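Local atomic coordinates of alpha-fucosidase (Bifidobacterium bifidum, PDB entry 2EAB), a protein that probably hydrolyses alpha-1,2-linked L-fucose as a family 95 glycoside hydrolase, the chain described here being the catalytic portion of a longer protein. Residues 37-42 with 761-766; 169-172 with 177-180; 293-296 with 302-305; 352-357 with 368-373. All coordinates share one frame; numbering follows the deposited sequence.

Contact 1: 37-42 with 761-766; sequences GNYGNP and HAPFQI
Tyr39 and Pro763 meet with their side chains crossing at about a right angle. The tyrosine presents one flank of its ring, CD2 and CE2, obliquely to the pyrrolidine. Tyr39 CD2 comes within 3.3 Å of Pro763 CB, and Tyr39 CE2 within 3.7 Å of Pro763 CG. With chi1 at -75° the ring sits beside the backbone N of Tyr39, anti to the carbonyl carbon, which brings its CD2-CE2 flank against the proline. Pro763 CG also touches the main chain, 3.6 Å from Gly37 O.

The proline loop is unusually shaped, because the peptide bonds before Ala762 and before Pro763 are both cis; inside it, His761 ND1 donates to Ala762 O at 2.9 Å. Two waters bridge polar atoms of the two segments. One water accepts from Gly37 N (2.9 Å) and donates to Ala762 O, while a second lies 2.7 Å from Tyr39 OH and donates to Phe764 O. A valine in place of Tyr39 would probably uncover Pro763 CB and deprive the second water of its phenolic partner.

Gln48 of helix 42-50 touches both Tyr39 and Pro763 and accepts from Phe764 N, and Trp47 also packs on the tyrosine. The contact therefore joins the loop leading into helix 42-50, in the N-terminal family region, to the loop before helix 767-780 of the catalytic region.

Contact 2: 169-172 with 177-180; sequences VTFK and TYTR
Strands 166-173 and 176-185 form a beta hairpin in the nine-stranded antiparallel sheet of the N-terminal region, and Val169 to Lys172 pair here with Thr177 to Arg180. The axes of the two segments approach to 4.6 Å and run antiparallel. Two hydrogen-bonded pairs carry the register: Val169 N and O both bond Arg180, with Arg180 N to Val169 O at 2.8 Å, and Phe171 with Tyr178 does the same, with Tyr178 N to Phe171 O at 2.9 Å. Between them, Thr170 CA approaches Tyr178 O at 3.3 Å in a CA-H...O contact.

Val169, Phe171, Tyr178 and Arg180 share one buried face. Phe171 CG stands between the backbone N and carbonyl carbon (chi1 57°), which tips the ring over its neighbour: Tyr178 CB lies above one face, 4.1 Å from the Phe171 ring centroid, as a CH-pi contact. The two aromatic planes make 33° and are neither stacked nor edge-to-face. At the edge of the phenylalanine, near its plane, Arg180 NH1 is 3.9 Å from Phe171 CE2, while Arg180 NH2 lies 3.8 Å from Val169 CG1. Arg180 NE is salt-bridged to Glu70. On the other face Thr170 OG1 touches the methyls of Thr177 and Thr179, and Lys172 CE lies near Thr177 OG1.

Since Glu70 belongs to strand 69-76 of the seven-stranded sheet, the arginine links the two sheets, consistent with their facing each other in the beta-sandwich of galactose-mutarotase-like domains.

Contact 3: 293-296 with 302-305; sequences TGET and TRVA
Glu295 and Arg303 form a two-pronged salt bridge, the ionic core of the contact. Arg303 offers its side-on edge, one nitrogen to each carboxylate oxygen. Arg303 NE donates to Glu295 OE2 at 2.8 Å, with an N-H...O angle of 164° and the oxygen close to the guanidinium plane. Arg303 NH2 donates to Glu295 OE1 at 2.9 Å, and this bond is more bent and tilted out of that plane. Both oxygens use their syn lone pairs, and the two flat groups are nearly coplanar, their planes 27° apart. The arginine reaches this pose by a bend at chi3 (61°), which turns its NE edge to the glutamate, whereas Glu295 runs out extended beyond CG.

One neutral donor adds to the salt bridge: Thr293 OG1 donates to Glu295 OE1 at 2.7 Å, on its anti lone pair, so OE1 is gripped by two donors. The same hydroxyl accepts from Glu295 N at 3.1 Å, an ST turn. Gly294 sits between them with a positive phi, where a side chain would collide with the preceding carbonyl. Arg303 NH2 also donates to Thr282 O, at the end of strand 273-282.

Capping comes next along the chain: Thr296 is the N-cap of helix 297-314, and Glu299 OE1 takes a bond from Thr296 N, a pattern consistent with a capping box.

With three bonds on the carboxylate, two of them from a guanidinium, Glu295 is likely to stay ionised, and the pair ties the loop before the helix to the helix itself at the protein surface.

Contact 4: 352-357 with 368-373; sequences DALLKA and KRELET
Helices 351-360 and 365-386 cross steeply here, their segment axes passing 9.9 Å apart at a signed angle of -112°, and the nearest alpha carbons, Leu354 CA and Leu371 CA, are 7.0 Å apart. Leu354 does most of the touching through one methyl. Its CG is anti to the backbone N (chi1 180°), and from there CD2 is carried out over the second helix, where it lies in the angle between two residues. To one of them, Leu354 CD2 packs 3.7 Å from Glu370 CG and equally near its CD, so the methyl rests on the aliphatic stem of the glutamate and reaches the start of its carboxylate. To the other, Leu354 CD2 is 3.9 Å from Leu371 CB, the two leucines sliding past each other in opposite directions. Farther along Leu371, CD2 lies 4.0 Å from Leu355 CD1, the two side chains crossing at a slant.

All four residues are buried, and the acidic group among them has a polar partner: Glu370 OE1 is hydrogen-bonded to Ser341 OG. Were Glu370 replaced by an alanine, Leu354 CD2 would probably lose the stem it rests on and the Ser341 hydroxyl this mate.

Leu371 also meets Tyr358 of helix 351-360 and Leu749 of helix 738-751, and Lys368 is salt-bridged to Glu746, so the crossing is packed against that third helix of the catalytic region.

Contact 1 spans about four fifths of the chain, its segments 719 residues apart, and contacts 2, 3 and 4 all fall in the sequence between them. None of the four touches another. Contacts 1 and 4 are the closest, with centres 22 Å and nearest atoms about 12 Å apart. Contacts 2 and 4 come next, their centres 25 Å apart, and contacts 3 and 4 are the most distant at 45 Å. Of the calcium site seen in the structure (Gly57, Glu77, Ser386, Leu393), the side chain of Glu77 lies about 10 Å from that of Arg303 in contact 3; contact 4 is away from the site, though its helix 365-386 runs on to the ligand Ser386.

Contact 1: 37-42 with 761-766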
loop_
_atom_site.group_PDB
_atom_site.type_symbol
_atom_site.label_atom_id
_atom_site.label_comp_id
_atom_site.label_asym_id
_atom_site.label_seq_id
_atom_site.Cartn_x
_atom_site.Cartn_y
_atom_site.Cartn_z
ATOM N N GLY A 37 -16.636 -12.393 1.283
ATOM C CA GLY A 37 -16.979 -12.739 -0.092
ATOM C C GLY A 37 -15.866 -13.482 -0.806
ATOM O O GLY A 37 -14.678 -13.185 -0.610
ATOM N N ASN A 38 -16.273 -14.457 -1.622
ATOM C CA ASN A 38 -15.379 -15.308 -2.420
ATOM C C ASN A 38 -14.626 -16.389 -1.649
ATOM O O ASN A 38 -13.841 -17.129 -2.233
ATOM C CB ASN A 38 -14.415 -14.476 -3.285
ATOM C CG ASN A 38 -15.081 -13.916 -4.528
ATOM O OD1 ASN A 38 -15.687 -14.650 -5.310
ATOM N ND2 ASN A 38 -14.956 -12.616 -4.723
ATOM N N TYR A 39 -14.874 -16.493 -0.347
ATOM C CA TYR A 39 -14.195 -17.498 0.468
ATOM C C TYR A 39 -15.150 -18.506 1.113
ATOM O O TYR A 39 -14.910 -18.988 2.226
ATOM C CB TYR A 39 -13.299 -16.829 1.505
ATOM C CG TYR A 39 -12.023 -16.252 0.932
ATOM C CD1 TYR A 39 -10.842 -16.994 0.931
ATOM C CD2 TYR A 39 -11.993 -14.969 0.394
ATOM C CE1 TYR A 39 -9.662 -16.473 0.426
ATOM C CE2 TYR A 39 -10.810 -14.438 -0.122
ATOM C CZ TYR A 39 -9.657 -15.195 -0.096
ATOM O OH TYR A 39 -8.480 -14.678 -0.570
ATOM N N GLY A 40 -16.218 -18.835 0.387
ATOM C CA GLY A 40 -17.180 -19.851 0.819
ATOM C C GLY A 40 -16.626 -21.266 0.796
ATOM O O GLY A 40 -17.110 -22.140 1.522
ATOM N N ASN A 41 -15.622 -21.497 -0.048
ATOM C CA ASN A 41 -14.891 -22.758 -0.064
ATOM C C ASN A 41 -13.979 -22.804 1.162
ATOM O O ASN A 41 -13.080 -21.965 1.288
ATOM C CB ASN A 41 -14.075 -22.873 -1.360
ATOM C CG ASN A 41 -13.341 -24.202 -1.493
ATOM O OD1 ASN A 41 -13.023 -24.866 -0.506
ATOM N ND2 ASN A 41 -13.056 -24.588 -2.734
ATOM N N PRO A 42 -14.210 -23.772 2.078
ATOM C CA PRO A 42 -13.422 -23.840 3.316
ATOM C C PRO A 42 -11.911 -23.919 3.097
ATOM O O PRO A 42 -11.152 -23.412 3.921
ATOM C CB PRO A 42 -13.934 -25.117 3.993
ATOM C CG PRO A 42 -15.305 -25.300 3.453
ATOM C CD PRO A 42 -15.223 -24.847 2.025
ATOM N N HIS A 761 -10.995 -7.675 5.883
ATOM C CA HIS A 761 -12.086 -6.756 5.612
ATOM C C HIS A 761 -13.465 -7.209 6.163
ATOM O O HIS A 761 -14.211 -6.353 6.617
ATOM C CB HIS A 761 -12.111 -6.449 4.102
ATOM C CG HIS A 761 -13.194 -5.513 3.666
ATOM N ND1 HIS A 761 -14.488 -5.929 3.431
ATOM C CD2 HIS A 761 -13.163 -4.193 3.362
ATOM C CE1 HIS A 761 -15.211 -4.899 3.030
ATOM N NE2 HIS A 761 -14.431 -3.834 2.976
ATOM N N ALA A 762 -13.865 -8.489 6.129
ATOM C CA ALA A 762 -13.256 -9.625 5.440
ATOM C C ALA A 762 -13.573 -9.540 3.942
ATOM O O ALA A 762 -14.467 -8.792 3.543
ATOM C CB ALA A 762 -13.830 -10.917 6.018
ATOM N N PRO A 763 -12.856 -10.308 3.099
ATOM C CA PRO A 763 -11.786 -11.259 3.363
ATOM C C PRO A 763 -10.431 -10.568 3.547
ATOM O O PRO A 763 -10.373 -9.347 3.750
ATOM C CB PRO A 763 -11.795 -12.114 2.097
ATOM C CG PRO A 763 -12.141 -11.138 1.027
ATOM C CD PRO A 763 -13.173 -10.238 1.657
ATOM N N PHE A 764 -9.359 -11.350 3.488
ATOM C CA PHE A 764 -7.996 -10.822 3.547
ATOM C C PHE A 764 -7.831 -9.658 2.583
ATOM O O PHE A 764 -8.141 -9.787 1.394
ATOM C CB PHE A 764 -6.997 -11.936 3.203
ATOM C CG PHE A 764 -5.627 -11.452 2.768
ATOM C CD1 PHE A 764 -4.896 -10.534 3.519
ATOM C CD2 PHE A 764 -5.053 -11.974 1.619
ATOM C CE1 PHE A 764 -3.624 -10.122 3.102
ATOM C CE2 PHE A 764 -3.784 -11.579 1.204
ATOM C CZ PHE A 764 -3.069 -10.647 1.942
ATOM N N GLN A 765 -7.356 -8.534 3.122
ATOM C CA GLN A 765 -6.995 -7.342 2.358
ATOM C C GLN A 765 -5.730 -6.800 2.998
ATOM O O GLN A 765 -5.712 -6.518 4.198
ATOM C CB GLN A 765 -8.112 -6.296 2.427
ATOM C CG GLN A 765 -9.362 -6.674 1.642
ATOM C CD GLN A 765 -9.128 -6.684 0.147
ATOM O OE1 GLN A 765 -8.963 -7.744 -0.469
ATOM N NE2 GLN A 765 -9.111 -5.506 -0.445
ATOM N N ILE A 766 -4.667 -6.671 2.217
ATOM C CA ILE A 766 -3.368 -6.302 2.779
ATOM C C ILE A 766 -3.286 -4.832 3.203
ATOM O O ILE A 766 -2.440 -4.456 4.028
ATOM C CB ILE A 766 -2.228 -6.664 1.800
ATOM C CG1 ILE A 766 -0.909 -6.887 2.548
ATOM C CG2 ILE A 766 -2.118 -5.636 0.666
ATOM C CD1 ILE A 766 0.161 -7.577 1.716
HETATM O O HOH W 1 -16.667 -9.614 2.013
HETATM O O HOH W 2 -8.704 -12.012 -0.274
#

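Contact 2: 169-172 with 177-180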
loop_
_atom_site.group_PDB
_atom_site.type_symbol
_atom_site.label_atom_id
_atom_site.label_comp_id
_atom_site.label_asym_id
_atom_site.label_seq_id
_atom_site.Cartn_x
_atom_site.Cartn_y
_atom_site.Cartn_z
ATOM N N VAL A 169 9.548 -25.258 8.622
ATOM C CA VAL A 169 8.696 -26.322 9.161
ATOM C C VAL A 169 9.597 -27.415 9.724
ATOM O O VAL A 169 10.616 -27.755 9.124
ATOM C CB VAL A 169 7.750 -26.949 8.090
ATOM C CG1 VAL A 169 6.814 -27.981 8.723
ATOM C CG2 VAL A 169 6.936 -25.882 7.353
ATOM N N THR A 170 9.226 -27.939 10.888
ATOM C CA THR A 170 9.924 -29.078 11.478
ATOM C C THR A 170 8.946 -29.976 12.225
ATOM O O THR A 170 7.964 -29.503 12.788
ATOM C CB THR A 170 11.106 -28.639 12.392
ATOM O OG1 THR A 170 11.844 -29.795 12.809
ATOM C CG2 THR A 170 10.623 -27.870 13.626
ATOM N N PHE A 171 9.216 -31.279 12.203
ATOM C CA PHE A 171 8.450 -32.251 12.979
ATOM C C PHE A 171 9.188 -33.575 13.038
ATOM O O PHE A 171 10.062 -33.842 12.214
ATOM C CB PHE A 171 7.038 -32.452 12.404
ATOM C CG PHE A 171 7.016 -32.876 10.962
ATOM C CD1 PHE A 171 7.149 -34.220 10.611
ATOM C CD2 PHE A 171 6.853 -31.932 9.951
ATOM C CE1 PHE A 171 7.127 -34.617 9.282
ATOM C CE2 PHE A 171 6.828 -32.321 8.612
ATOM C CZ PHE A 171 6.965 -33.667 8.277
ATOM N N LYS A 172 8.827 -34.393 14.022
ATOM C CA LYS A 172 9.358 -35.742 14.150
ATOM C C LYS A 172 8.258 -36.747 13.821
ATOM O O LYS A 172 7.199 -36.745 14.445
ATOM C CB LYS A 172 9.909 -35.979 15.560
ATOM C CG LYS A 172 10.517 -37.369 15.762
ATOM C CD LYS A 172 11.199 -37.517 17.115
ATOM C CE LYS A 172 12.630 -37.014 17.076
ATOM N NZ LYS A 172 13.393 -37.420 18.288
ATOM N N THR A 177 13.309 -36.802 12.131
ATOM C CA THR A 177 13.014 -35.372 12.060
ATOM C C THR A 177 13.101 -34.884 10.618
ATOM O O THR A 177 14.116 -35.066 9.944
ATOM C CB THR A 177 13.951 -34.547 12.973
ATOM O OG1 THR A 177 13.747 -34.936 14.335
ATOM C CG2 THR A 177 13.671 -33.047 12.839
ATOM N N TYR A 178 12.015 -34.269 10.155
ATOM C CA TYR A 178 11.955 -33.686 8.821
ATOM C C TYR A 178 11.913 -32.175 8.945
ATOM O O TYR A 178 11.171 -31.640 9.768
ATOM C CB TYR A 178 10.720 -34.189 8.072
ATOM C CG TYR A 178 10.736 -35.680 7.821
ATOM C CD1 TYR A 178 11.320 -36.203 6.668
ATOM C CD2 TYR A 178 10.174 -36.568 8.740
ATOM C CE1 TYR A 178 11.343 -37.575 6.431
ATOM C CE2 TYR A 178 10.193 -37.943 8.516
ATOM C CZ TYR A 178 10.774 -38.435 7.361
ATOM O OH TYR A 178 10.795 -39.794 7.141
ATOM N N THR A 179 12.729 -31.492 8.148
ATOM C CA THR A 179 12.703 -30.030 8.129
ATOM C C THR A 179 12.472 -29.485 6.728
ATOM O O THR A 179 12.848 -30.109 5.727
ATOM C CB THR A 179 13.988 -29.381 8.712
ATOM O OG1 THR A 179 15.062 -29.476 7.773
ATOM C CG2 THR A 179 14.392 -30.029 10.035
ATOM N N ARG A 180 11.853 -28.307 6.680
ATOM C CA ARG A 180 11.633 -27.575 5.444
ATOM C C ARG A 180 11.931 -26.110 5.683
ATOM O O ARG A 180 11.622 -25.568 6.744
ATOM C CB ARG A 180 10.195 -27.746 4.955
ATOM C CG ARG A 180 9.761 -29.197 4.834
ATOM C CD ARG A 180 8.559 -29.344 3.939
ATOM N NE ARG A 180 7.319 -29.213 4.688
ATOM C CZ ARG A 180 6.576 -30.237 5.099
ATOM N NH1 ARG A 180 6.932 -31.487 4.834
ATOM N NH2 ARG A 180 5.468 -30.005 5.772
#

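Contact 3: 293-296 with 302-305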
loop_
_atom_site.group_PDB
_atom_site.type_symbol
_atom_site.label_atom_id
_atom_site.label_comp_id
_atom_site.label_asym_id
_atom_site.label_seq_id
_atom_site.Cartn_x
_atom_site.Cartn_y
_atom_site.Cartn_z
ATOM N N THR A 293 6.493 -8.447 -23.651
ATOM C CA THR A 293 7.928 -8.331 -23.927
ATOM C C THR A 293 8.254 -8.560 -25.400
ATOM O O THR A 293 9.283 -8.080 -25.886
ATOM C CB THR A 293 8.759 -9.334 -23.121
ATOM O OG1 THR A 293 8.337 -10.661 -23.452
ATOM C CG2 THR A 293 8.611 -9.090 -21.624
ATOM N N GLY A 294 7.401 -9.307 -26.099
ATOM C CA GLY A 294 7.691 -9.713 -27.475
ATOM C C GLY A 294 8.412 -11.048 -27.564
ATOM O O GLY A 294 8.710 -11.521 -28.661
ATOM N N GLU A 295 8.705 -11.654 -26.415
ATOM C CA GLU A 295 9.320 -12.979 -26.378
ATOM C C GLU A 295 8.371 -14.044 -26.894
ATOM O O GLU A 295 7.150 -13.924 -26.753
ATOM C CB GLU A 295 9.707 -13.354 -24.952
ATOM C CG GLU A 295 10.848 -12.576 -24.354
ATOM C CD GLU A 295 10.929 -12.805 -22.866
ATOM O OE1 GLU A 295 10.009 -12.347 -22.151
ATOM O OE2 GLU A 295 11.892 -13.454 -22.413
ATOM N N THR A 296 8.948 -15.094 -27.475
ATOM C CA THR A 296 8.222 -16.316 -27.777
ATOM C C THR A 296 8.187 -17.187 -26.526
ATOM O O THR A 296 8.923 -16.935 -25.567
ATOM C CB THR A 296 8.934 -17.121 -28.870
ATOM O OG1 THR A 296 10.217 -17.526 -28.382
ATOM C CG2 THR A 296 9.104 -16.296 -30.146
ATOM N N THR A 302 13.646 -20.461 -21.978
ATOM C CA THR A 302 15.097 -20.345 -21.849
ATOM C C THR A 302 15.458 -19.425 -20.682
ATOM O O THR A 302 16.357 -19.728 -19.893
ATOM C CB THR A 302 15.710 -19.830 -23.170
ATOM O OG1 THR A 302 15.413 -20.765 -24.215
ATOM C CG2 THR A 302 17.229 -19.660 -23.065
ATOM N N ARG A 303 14.728 -18.317 -20.566
ATOM C CA ARG A 303 14.956 -17.334 -19.513
ATOM C C ARG A 303 14.736 -17.926 -18.119
ATOM O O ARG A 303 15.582 -17.774 -17.235
ATOM C CB ARG A 303 14.059 -16.115 -19.747
ATOM C CG ARG A 303 14.145 -15.056 -18.668
ATOM C CD ARG A 303 13.689 -13.700 -19.168
ATOM N NE ARG A 303 12.295 -13.628 -19.621
ATOM C CZ ARG A 303 11.242 -13.415 -18.831
ATOM N NH1 ARG A 303 11.387 -13.312 -17.514
ATOM N NH2 ARG A 303 10.032 -13.315 -19.368
ATOM N N VAL A 304 13.607 -18.603 -17.931
ATOM C CA VAL A 304 13.289 -19.220 -16.646
ATOM C C VAL A 304 14.279 -20.341 -16.318
ATOM O O VAL A 304 14.714 -20.473 -15.175
ATOM C CB VAL A 304 11.829 -19.727 -16.609
ATOM C CG1 VAL A 304 11.548 -20.486 -15.320
ATOM C CG2 VAL A 304 10.859 -18.550 -16.747
ATOM N N ALA A 305 14.655 -21.123 -17.329
ATOM C CA ALA A 305 15.639 -22.196 -17.150
ATOM C C ALA A 305 16.974 -21.667 -16.633
ATOM O O ALA A 305 17.603 -22.282 -15.767
ATOM C CB ALA A 305 15.837 -22.967 -18.449
#

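Contact 4: 352-357 with 368-373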
loop_
_atom_site.group_PDB
_atom_site.type_symbol
_atom_site.label_atom_id
_atom_site.label_comp_id
_atom_site.label_asym_id
_atom_site.label_seq_id
_atom_site.Cartn_x
_atom_site.Cartn_y
_atom_site.Cartn_z
ATOM N N ASP A 352 -0.916 -17.786 17.059
ATOM C CA ASP A 352 -2.359 -17.996 17.121
ATOM C C ASP A 352 -2.890 -17.940 18.563
ATOM O O ASP A 352 -3.927 -17.330 18.825
ATOM C CB ASP A 352 -2.805 -19.273 16.383
ATOM C CG ASP A 352 -2.050 -20.536 16.810
ATOM O OD1 ASP A 352 -1.056 -20.473 17.569
ATOM O OD2 ASP A 352 -2.463 -21.619 16.337
ATOM N N ALA A 353 -2.165 -18.567 19.489
ATOM C CA ALA A 353 -2.508 -18.506 20.913
ATOM C C ALA A 353 -2.431 -17.074 21.443
ATOM O O ALA A 353 -3.276 -16.646 22.237
ATOM C CB ALA A 353 -1.603 -19.424 21.725
ATOM N N LEU A 354 -1.415 -16.344 20.982
ATOM C CA LEU A 354 -1.221 -14.945 21.349
ATOM C C LEU A 354 -2.393 -14.083 20.893
ATOM O O LEU A 354 -2.917 -13.282 21.660
ATOM C CB LEU A 354 0.091 -14.416 20.761
ATOM C CG LEU A 354 0.471 -12.957 21.025
ATOM C CD1 LEU A 354 0.762 -12.730 22.498
ATOM C CD2 LEU A 354 1.674 -12.581 20.185
ATOM N N LEU A 355 -2.805 -14.258 19.638
ATOM C CA LEU A 355 -3.953 -13.535 19.107
ATOM C C LEU A 355 -5.219 -13.835 19.911
ATOM O O LEU A 355 -5.967 -12.927 20.261
ATOM C CB LEU A 355 -4.155 -13.855 17.622
ATOM C CG LEU A 355 -5.388 -13.249 16.947
ATOM C CD1 LEU A 355 -5.324 -11.718 16.920
ATOM C CD2 LEU A 355 -5.547 -13.809 15.543
ATOM N N LYS A 356 -5.437 -15.115 20.215
ATOM C CA LYS A 356 -6.608 -15.536 20.979
ATOM C C LYS A 356 -6.634 -14.893 22.368
ATOM O O LYS A 356 -7.677 -14.415 22.807
ATOM C CB LYS A 356 -6.661 -17.060 21.084
ATOM C CG LYS A 356 -8.012 -17.605 21.512
ATOM C CD LYS A 356 -8.068 -19.115 21.339
ATOM C CE LYS A 356 -9.444 -19.664 21.670
ATOM N NZ LYS A 356 -9.512 -21.133 21.430
ATOM N N ALA A 357 -5.485 -14.876 23.041
ATOM C CA ALA A 357 -5.372 -14.258 24.365
ATOM C C ALA A 357 -5.644 -12.754 24.295
ATOM O O ALA A 357 -6.322 -12.196 25.156
ATOM C CB ALA A 357 -4.002 -14.532 24.970
ATOM N N LYS A 368 0.655 -8.359 24.974
ATOM C CA LYS A 368 0.014 -7.306 24.181
ATOM C C LYS A 368 1.051 -6.561 23.344
ATOM O O LYS A 368 0.845 -6.325 22.154
ATOM C CB LYS A 368 -0.761 -6.319 25.057
ATOM C CG LYS A 368 -2.052 -6.879 25.647
ATOM C CD LYS A 368 -2.898 -5.786 26.283
ATOM C CE LYS A 368 -3.583 -4.914 25.231
ATOM N NZ LYS A 368 -4.261 -3.742 25.838
ATOM N N ARG A 369 2.174 -6.206 23.960
ATOM C CA ARG A 369 3.245 -5.537 23.232
ATOM C C ARG A 369 3.847 -6.442 22.159
ATOM O O ARG A 369 4.237 -5.962 21.094
ATOM C CB ARG A 369 4.322 -5.011 24.186
ATOM C CG ARG A 369 3.816 -4.037 25.261
ATOM C CD ARG A 369 3.071 -2.815 24.703
ATOM N NE ARG A 369 2.373 -2.106 25.779
ATOM C CZ ARG A 369 1.054 -2.100 25.973
ATOM N NH1 ARG A 369 0.231 -2.739 25.150
ATOM N NH2 ARG A 369 0.546 -1.430 26.995
ATOM N N GLU A 370 3.908 -7.747 22.424
ATOM C CA GLU A 370 4.363 -8.692 21.401
ATOM C C GLU A 370 3.468 -8.670 20.163
ATOM O O GLU A 370 3.970 -8.545 19.046
ATOM C CB GLU A 370 4.499 -10.120 21.942
ATOM C CG GLU A 370 4.961 -11.108 20.862
ATOM C CD GLU A 370 5.205 -12.520 21.367
ATOM O OE1 GLU A 370 5.103 -12.759 22.590
ATOM O OE2 GLU A 370 5.499 -13.395 20.526
ATOM N N LEU A 371 2.156 -8.783 20.354
ATOM C CA LEU A 371 1.249 -8.788 19.204
ATOM C C LEU A 371 1.271 -7.453 18.458
ATOM O O LEU A 371 1.319 -7.422 17.227
ATOM C CB LEU A 371 -0.182 -9.169 19.601
ATOM C CG LEU A 371 -1.117 -9.441 18.412
ATOM C CD1 LEU A 371 -0.619 -10.599 17.553
ATOM C CD2 LEU A 371 -2.543 -9.693 18.862
ATOM N N GLU A 372 1.266 -6.352 19.204
ATOM C CA GLU A 372 1.281 -5.022 18.599
ATOM C C GLU A 372 2.550 -4.784 17.778
ATOM O O GLU A 372 2.483 -4.308 16.638
ATOM C CB GLU A 372 1.088 -3.950 19.676
ATOM C CG GLU A 372 -0.311 -3.990 20.288
ATOM C CD GLU A 372 -0.404 -3.411 21.690
ATOM O OE1 GLU A 372 0.552 -2.746 22.156
ATOM O OE2 GLU A 372 -1.459 -3.627 22.330
ATOM N N THR A 373 3.705 -5.132 18.338
ATOM C CA THR A 373 4.955 -4.953 17.601
ATOM C C THR A 373 5.128 -5.962 16.465
ATOM O O THR A 373 5.723 -5.635 15.441
ATOM C CB THR A 373 6.203 -4.933 18.517
ATOM O OG1 THR A 373 6.294 -6.159 19.253
ATOM C CG2 THR A 373 6.158 -3.749 19.477
#